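Local coordinates for amidohydrolase 3 domain-containing protein (Pyrococcus furiosus, PDB 3ICJ) that is uncharacterised but binds two zinc ions and probably hydrolyses carbon-nitrogen bonds other than peptide bonds, as amidohydrolase relatives do, at residues D360-E364 / A365-G369; V377-D380 / Q381-R384; E459-S462 / R463-L467. One frame throughout, in Å; residues are numbered along the deposited sequence. Where two conformers were deposited one is given.

Contact 1. Residues D360-E364 / A365-G369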
loop_
_atom_site.group_PDB
_atom_site.type_symbol
_atom_site.label_atom_id
_atom_site.label_comp_id
_atom_site.label_asym_id
_atom_site.label_seq_id
_atom_site.Cartn_x
_atom_site.Cartn_y
_atom_site.Cartn_z
ATOM N N ASP A 360 -4.918 -16.068 16.582
ATOM C CA ASP A 360 -4.301 -17.193 17.290
ATOM C C ASP A 360 -2.793 -17.042 17.389
ATOM O O ASP A 360 -2.206 -17.342 18.422
ATOM C CB ASP A 360 -4.575 -18.526 16.579
ATOM C CG ASP A 360 -6.020 -18.999 16.714
ATOM O OD1 ASP A 360 -6.789 -18.462 17.540
ATOM O OD2 ASP A 360 -6.382 -19.929 15.972
ATOM N N ALA A 361 -2.170 -16.619 16.293
ATOM C CA ALA A 361 -0.725 -16.490 16.249
ATOM C C ALA A 361 -0.231 -15.376 17.174
ATOM O O ALA A 361 0.773 -15.560 17.871
ATOM C CB ALA A 361 -0.269 -16.260 14.844
ATOM N N PHE A 362 -0.945 -14.243 17.181
ATOM C CA PHE A 362 -0.610 -13.109 18.047
ATOM C C PHE A 362 -0.845 -13.420 19.521
ATOM O O PHE A 362 -0.040 -13.037 20.373
ATOM C CB PHE A 362 -1.387 -11.836 17.655
ATOM C CG PHE A 362 -1.006 -11.265 16.318
ATOM C CD1 PHE A 362 0.287 -11.386 15.826
ATOM C CD2 PHE A 362 -1.951 -10.579 15.554
ATOM C CE1 PHE A 362 0.632 -10.852 14.585
ATOM C CE2 PHE A 362 -1.616 -10.043 14.315
ATOM C CZ PHE A 362 -0.326 -10.177 13.828
ATOM N N GLU A 363 -1.949 -14.105 19.807
ATOM C CA GLU A 363 -2.276 -14.545 21.154
ATOM C C GLU A 363 -1.202 -15.450 21.734
ATOM O O GLU A 363 -0.746 -15.227 22.853
ATOM C CB GLU A 363 -3.580 -15.322 21.159
ATOM C CG GLU A 363 -4.736 -14.602 21.776
ATOM C CD GLU A 363 -5.611 -15.522 22.600
ATOM O OE1 GLU A 363 -5.679 -15.334 23.832
ATOM O OE2 GLU A 363 -6.219 -16.436 22.013
ATOM N N GLU A 364 -0.809 -16.467 20.967
ATOM C CA GLU A 364 0.130 -17.486 21.441
ATOM C C GLU A 364 1.503 -16.886 21.682
ATOM O O GLU A 364 2.140 -17.168 22.692
ATOM C CB GLU A 364 0.221 -18.653 20.450
ATOM C CG GLU A 364 1.407 -19.589 20.694
ATOM C CD GLU A 364 1.358 -20.852 19.870
ATOM O OE1 GLU A 364 0.245 -21.348 19.592
ATOM O OE2 GLU A 364 2.445 -21.349 19.506
ATOM N N ALA A 365 1.939 -16.036 20.758
ATOM C CA ALA A 365 3.245 -15.381 20.865
ATOM C C ALA A 365 3.251 -14.165 21.811
ATOM O O ALA A 365 4.299 -13.568 22.032
ATOM C CB ALA A 365 3.746 -14.984 19.477
ATOM N N GLU A 366 2.078 -13.815 22.346
ATOM C CA GLU A 366 1.874 -12.651 23.228
ATOM C C GLU A 366 2.411 -11.391 22.575
ATOM O O GLU A 366 3.142 -10.615 23.191
ATOM C CB GLU A 366 2.493 -12.889 24.620
ATOM C CG GLU A 366 1.825 -14.033 25.367
ATOM C CD GLU A 366 2.692 -14.593 26.484
ATOM O OE1 GLU A 366 3.803 -15.109 26.210
ATOM O OE2 GLU A 366 2.248 -14.528 27.639
ATOM N N PHE A 367 2.041 -11.212 21.307
ATOM C CA PHE A 367 2.660 -10.226 20.473
ATOM C C PHE A 367 1.548 -9.385 19.862
ATOM O O PHE A 367 0.641 -9.916 19.244
ATOM C CB PHE A 367 3.478 -10.937 19.376
ATOM C CG PHE A 367 4.254 -9.994 18.471
ATOM C CD1 PHE A 367 5.556 -9.621 18.794
ATOM C CD2 PHE A 367 3.697 -9.528 17.275
ATOM C CE1 PHE A 367 6.291 -8.772 17.948
ATOM C CE2 PHE A 367 4.410 -8.666 16.438
ATOM C CZ PHE A 367 5.716 -8.289 16.786
ATOM N N SER A 368 1.612 -8.078 20.019
ATOM C CA SER A 368 0.559 -7.234 19.451
ATOM C C SER A 368 0.952 -6.785 18.042
ATOM O O SER A 368 1.666 -5.800 17.870
ATOM C CB SER A 368 0.241 -6.060 20.381
ATOM O OG SER A 368 -1.125 -5.690 20.254
ATOM N N GLY A 369 0.512 -7.540 17.037
ATOM C CA GLY A 369 0.928 -7.282 15.669
ATOM C C GLY A 369 -0.095 -6.430 14.958
ATOM O O GLY A 369 -0.982 -5.845 15.587
HETATM O O HOH W 1 5.178 -16.710 24.059
#

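Contact 2. Residues V377-D380 / Q381-R384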
loop_
_atom_site.group_PDB
_atom_site.type_symbol
_atom_site.label_atom_id
_atom_site.label_comp_id
_atom_site.label_asym_id
_atom_site.label_seq_id
_atom_site.Cartn_x
_atom_site.Cartn_y
_atom_site.Cartn_z
ATOM N N VAL A 377 -14.617 -9.568 9.151
ATOM C CA VAL A 377 -14.501 -9.722 10.602
ATOM C C VAL A 377 -15.870 -10.049 11.187
ATOM O O VAL A 377 -16.841 -9.292 11.018
ATOM C CB VAL A 377 -13.914 -8.456 11.287
ATOM C CG1 VAL A 377 -13.839 -8.663 12.797
ATOM C CG2 VAL A 377 -12.536 -8.108 10.719
ATOM N N ARG A 378 -15.948 -11.193 11.851
ATOM C CA ARG A 378 -17.186 -11.616 12.503
ATOM C C ARG A 378 -17.387 -10.864 13.830
ATOM O O ARG A 378 -16.408 -10.430 14.461
ATOM C CB ARG A 378 -17.171 -13.129 12.754
ATOM C CG ARG A 378 -16.820 -13.983 11.530
ATOM C CD ARG A 378 -16.910 -15.497 11.822
ATOM N NE ARG A 378 -16.221 -15.922 13.047
ATOM C CZ ARG A 378 -15.040 -16.535 13.078
ATOM N NH1 ARG A 378 -14.507 -16.859 14.241
ATOM N NH2 ARG A 378 -14.375 -16.815 11.946
ATOM N N ASP A 379 -18.653 -10.723 14.243
ATOM C CA ASP A 379 -19.021 -10.187 15.560
ATOM C C ASP A 379 -18.248 -10.849 16.701
ATOM O O ASP A 379 -17.736 -10.164 17.590
ATOM C CB ASP A 379 -20.526 -10.343 15.810
ATOM C CG ASP A 379 -21.358 -9.278 15.105
ATOM O OD1 ASP A 379 -20.806 -8.490 14.302
ATOM O OD2 ASP A 379 -22.576 -9.227 15.354
ATOM N N ASP A 380 -18.123 -12.172 16.641
ATOM C CA ASP A 380 -17.416 -12.915 17.682
ATOM C C ASP A 380 -15.893 -12.699 17.693
ATOM O O ASP A 380 -15.229 -13.073 18.657
ATOM C CB ASP A 380 -17.786 -14.414 17.649
ATOM C CG ASP A 380 -17.295 -15.134 16.386
ATOM O OD1 ASP A 380 -16.076 -15.212 16.157
ATOM O OD2 ASP A 380 -18.129 -15.673 15.638
ATOM N N GLN A 381 -15.342 -12.096 16.638
ATOM C CA GLN A 381 -13.905 -11.828 16.596
ATOM C C GLN A 381 -13.547 -10.473 17.186
ATOM O O GLN A 381 -12.386 -10.232 17.530
ATOM C CB GLN A 381 -13.382 -11.918 15.152
ATOM C CG GLN A 381 -13.373 -13.339 14.581
ATOM C CD GLN A 381 -13.057 -13.355 13.094
ATOM O OE1 GLN A 381 -13.558 -12.527 12.337
ATOM N NE2 GLN A 381 -12.192 -14.265 12.683
ATOM N N LEU A 382 -14.547 -9.595 17.294
ATOM C CA LEU A 382 -14.363 -8.214 17.761
ATOM C C LEU A 382 -13.748 -8.094 19.154
ATOM O O LEU A 382 -12.818 -7.315 19.348
ATOM C CB LEU A 382 -15.689 -7.448 17.729
ATOM C CG LEU A 382 -16.383 -7.292 16.379
ATOM C CD1 LEU A 382 -17.717 -6.566 16.555
ATOM C CD2 LEU A 382 -15.488 -6.536 15.390
ATOM N N GLU A 383 -14.256 -8.872 20.112
ATOM C CA GLU A 383 -13.687 -8.882 21.462
ATOM C C GLU A 383 -12.209 -9.248 21.492
ATOM O O GLU A 383 -11.461 -8.653 22.257
ATOM C CB GLU A 383 -14.476 -9.799 22.412
ATOM C CG GLU A 383 -15.741 -9.152 23.003
ATOM C CD GLU A 383 -15.507 -7.752 23.599
ATOM O OE1 GLU A 383 -14.577 -7.581 24.422
ATOM O OE2 GLU A 383 -16.267 -6.822 23.244
ATOM N N ARG A 384 -11.799 -10.215 20.663
ATOM C CA ARG A 384 -10.405 -10.661 20.609
ATOM C C ARG A 384 -9.497 -9.568 20.059
ATOM O O ARG A 384 -8.382 -9.405 20.536
ATOM C CB ARG A 384 -10.244 -11.899 19.725
ATOM C CG ARG A 384 -10.879 -13.167 20.252
ATOM C CD ARG A 384 -10.505 -14.333 19.357
ATOM N NE ARG A 384 -9.159 -14.830 19.646
ATOM C CZ ARG A 384 -8.484 -15.665 18.861
ATOM N NH1 ARG A 384 -7.282 -16.091 19.221
ATOM N NH2 ARG A 384 -9.012 -16.079 17.715
HETATM O O HOH W 2 -16.895 -10.406 20.191
#

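Contact 3. Residues E459-S462 / R463-L467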
loop_
_atom_site.group_PDB
_atom_site.type_symbol
_atom_site.label_atom_id
_atom_site.label_comp_id
_atom_site.label_asym_id
_atom_site.label_seq_id
_atom_site.Cartn_x
_atom_site.Cartn_y
_atom_site.Cartn_z
ATOM N N GLU A 459 -21.595 1.304 8.851
ATOM C CA GLU A 459 -20.142 1.096 8.827
ATOM C C GLU A 459 -19.351 2.247 8.176
ATOM O O GLU A 459 -18.120 2.215 8.137
ATOM C CB GLU A 459 -19.762 -0.262 8.210
ATOM C CG GLU A 459 -20.124 -1.502 9.075
ATOM C CD GLU A 459 -19.363 -1.613 10.406
ATOM O OE1 GLU A 459 -18.373 -0.878 10.633
ATOM O OE2 GLU A 459 -19.756 -2.460 11.247
ATOM N N ARG A 460 -20.075 3.260 7.697
ATOM C CA ARG A 460 -19.490 4.493 7.184
ATOM C C ARG A 460 -18.876 5.261 8.368
ATOM O O ARG A 460 -19.333 5.135 9.522
ATOM C CB ARG A 460 -20.566 5.353 6.509
ATOM C CG ARG A 460 -21.115 4.808 5.178
ATOM C CD ARG A 460 -22.339 5.613 4.678
ATOM N NE ARG A 460 -23.397 5.637 5.697
ATOM C CZ ARG A 460 -24.340 6.568 5.795
ATOM N NH1 ARG A 460 -24.388 7.574 4.938
ATOM N NH2 ARG A 460 -25.236 6.499 6.764
ATOM N N VAL A 461 -17.822 6.014 8.087
ATOM C CA VAL A 461 -17.235 6.911 9.085
ATOM C C VAL A 461 -17.528 8.350 8.652
ATOM O O VAL A 461 -17.824 8.589 7.480
ATOM C CB VAL A 461 -15.693 6.671 9.281
ATOM C CG1 VAL A 461 -15.414 5.284 9.876
ATOM C CG2 VAL A 461 -14.923 6.865 7.982
ATOM N N SER A 462 -17.450 9.299 9.584
ATOM C CA SER A 462 -17.651 10.716 9.275
ATOM C C SER A 462 -16.420 11.244 8.535
ATOM O O SER A 462 -15.372 10.583 8.509
ATOM C CB SER A 462 -17.911 11.525 10.564
ATOM O OG SER A 462 -16.689 11.635 11.323
ATOM N N ARG A 463 -16.545 12.411 7.896
ATOM C CA ARG A 463 -15.391 13.014 7.201
ATOM C C ARG A 463 -14.194 13.272 8.137
ATOM O O ARG A 463 -13.047 12.992 7.763
ATOM C CB ARG A 463 -15.791 14.273 6.432
ATOM C CG ARG A 463 -14.762 14.663 5.368
ATOM C CD ARG A 463 -15.408 15.517 4.300
ATOM N NE ARG A 463 -14.406 16.294 3.580
ATOM C CZ ARG A 463 -13.786 15.894 2.474
ATOM N NH1 ARG A 463 -12.880 16.678 1.900
ATOM N NH2 ARG A 463 -14.082 14.719 1.934
ATOM N N GLU A 464 -14.481 13.756 9.350
ATOM C CA GLU A 464 -13.472 13.972 10.405
ATOM C C GLU A 464 -12.728 12.685 10.747
ATOM O O GLU A 464 -11.504 12.669 10.860
ATOM C CB GLU A 464 -14.128 14.472 11.699
ATOM C CG GLU A 464 -14.806 15.827 11.631
ATOM C CD GLU A 464 -15.545 16.144 12.916
ATOM O OE1 GLU A 464 -15.517 15.300 13.835
ATOM O OE2 GLU A 464 -16.142 17.236 13.017
ATOM N N GLU A 465 -13.494 11.603 10.930
ATOM C CA GLU A 465 -12.924 10.321 11.312
ATOM C C GLU A 465 -12.044 9.797 10.189
ATOM O O GLU A 465 -10.950 9.323 10.453
ATOM C CB GLU A 465 -14.009 9.287 11.658
ATOM C CG GLU A 465 -14.737 9.532 12.992
ATOM C CD GLU A 465 -15.969 8.629 13.175
ATOM O OE1 GLU A 465 -16.781 8.493 12.231
ATOM O OE2 GLU A 465 -16.137 8.060 14.272
ATOM N N ALA A 466 -12.525 9.887 8.942
ATOM C CA ALA A 466 -11.761 9.407 7.775
ATOM C C ALA A 466 -10.420 10.133 7.634
ATOM O O ALA A 466 -9.402 9.504 7.344
ATOM C CB ALA A 466 -12.580 9.530 6.491
ATOM N N LEU A 467 -10.423 11.446 7.860
ATOM C CA LEU A 467 -9.180 12.227 7.843
ATOM C C LEU A 467 -8.250 11.848 9.007
ATOM O O LEU A 467 -7.042 11.685 8.811
ATOM C CB LEU A 467 -9.487 13.723 7.830
ATOM C CG LEU A 467 -10.102 14.221 6.506
ATOM C CD1 LEU A 467 -10.853 15.516 6.700
ATOM C CD2 LEU A 467 -9.082 14.363 5.404
#

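Contact 1. Residues D360-E364 / A365-G369
The Phe362 ring lies flat against the backbone of Gly369. Gly369 CA sits over one face, 3.8 Å from the ring centroid of Phe362 and 19° off the ring normal, a CH-pi contact. Gly369 has no CB, which lets its backbone come this close. Phe362 CG is anti to its own carbonyl carbon (chi1 -67°), which sets the ring beside the chain as it leaves the helix. The Phe367 ring is met at its edge: Phe362 CD1 lies near its plane, 4.1 Å from Phe367 CD2. Helix 352-365 ends here in a Schellman motif, which brings Phe367 back beside Phe362. Glu366 turns the chain with positive phi. Two bonds back into the last turn define the motif: Phe367 N to Phe362 O at 2.9 Å, and Glu366 N to Glu363 O at 3.2 Å. With an alanine in place of Phe362, Gly369 CA and the Phe367 edge would probably lose their apolar cover, and the chain after the turn would be less firmly placed. Ile335 of helix 328-338 touches both phenylalanines. Outside the apolar patch, a water donates to Glu366 OE1 at 3.0 Å and weakly to Glu364 O.

Contact 2. Residues V377-D380 / Q381-R384
Arg378 N donates to Gln381 OE1 at 2.8 Å, nearly straight, with the nitrogen tilted 24° from the plane of the amide. Gln381 N answers with a bond to Arg378 O at 2.9 Å, so the two residues hold each other at the start of helix 379-388. Leu382 N adds a weak bond to the same oxygen and a better one to Asp379 O at 3.3 Å. The Gln381 amide also stacks on the Arg378 guanidinium. The two planes are 24° apart, and Gln381 NE2 lies over one face toward the rim, 3.4 Å from Arg378 NH2. These two donors do not bond each other; both turn to Asp352 and Asp356 of helix 352-365. On its edge the guanidinium grips Asp380 side-on. Arg378 NH1 reaches Asp380 OD1 at 3.0 Å. Arg378 NE goes to Asp380 OD2, and less straight to OD1. Asp380 CG stands between its backbone N and carbonyl carbon (chi1 67°), which swings the carboxylate back to Arg378. Val377 CG1 meets Leu382 CD2 at 3.7 Å on the apolar side, facing helix 420-426. Helix 379-388 is the helix of the beta-alpha-beta unit between strands 370-371 and 391-394. With Gln381 OE1 on Arg378 N and NE2 given to Asp356 OD1 and Asp352 O, the amide's flip is settled. Three carboxylates meet the guanidinium, which would probably keep Arg378 charged.

Contact 3. Residues E459-S462 / R463-L467
Ser462 N points almost straight at Glu465 OE1, 2.8 Å away with an N-H...O angle of 177°. The carboxylate oxygen receives it on its anti lone pair. The reverse bond runs from Glu465 N to Ser462 OG at 3.2 Å. With chi1 at 72°, Ser462 OG is tucked over its own backbone and faces the Glu465 amide. Ser462 OG also donates weakly to Glu465 OE1 at 3.3 Å. OE1 therefore takes two donors from one residue, the backbone N-H and the hydroxyl. The extended Glu465 chain passes alongside the serine, with Glu465 CG 3.3 Å from Ser462 OG. These reciprocal bonds make a capping box, with Ser462 as the N-cap of helix 463-477. A backbone amide of the first turn is met by the serine side chain. From Ala466 N onward the regular pattern takes over: Ala466 N bonds to Ser462 O at 3.0 Å. Leu467 N follows with a bond to Arg463 O. Just outside the box, Val461 CG2 touches Ala466 CB at 3.8 Å, a hydrophobic staple across the cap. Val461 CB lies 3.6 Å from Glu465 OE1, so the valine borders the carboxylate as well. The other carboxylate oxygen, Glu465 OE2, forms a salt bridge with Lys421 of helix 420-426. The capping glutamate is thus held from both oxygens. Arg463 gives its NE to Pro501 O. On helix 442-451, Arg463 rests on Trp443 and Ile446, and Ala466 packs on Val450.

In the fold
Contacts 1 and 2 touch directly. Arg384 NH1 of contact 2 forms salt bridges with Asp360 OD1 at 2.9 Å and Glu363 OE2 at 3.0 Å, tying helix 379-388 to helix 352-365. Contact 3 does not touch contact 2; their nearest atoms are about 7 Å apart. Helix 420-426 lies against both: Val377 and Leu382 pack on it from contact 2, and Val461 from contact 3. Contacts 1 and 2 lie nearer the zinc site. The Val377 side chain is about 9 Å from that of zinc ligand His373, and the Phe362 side chain about 10 Å from that of His348. Contact 3 is away from the metal site.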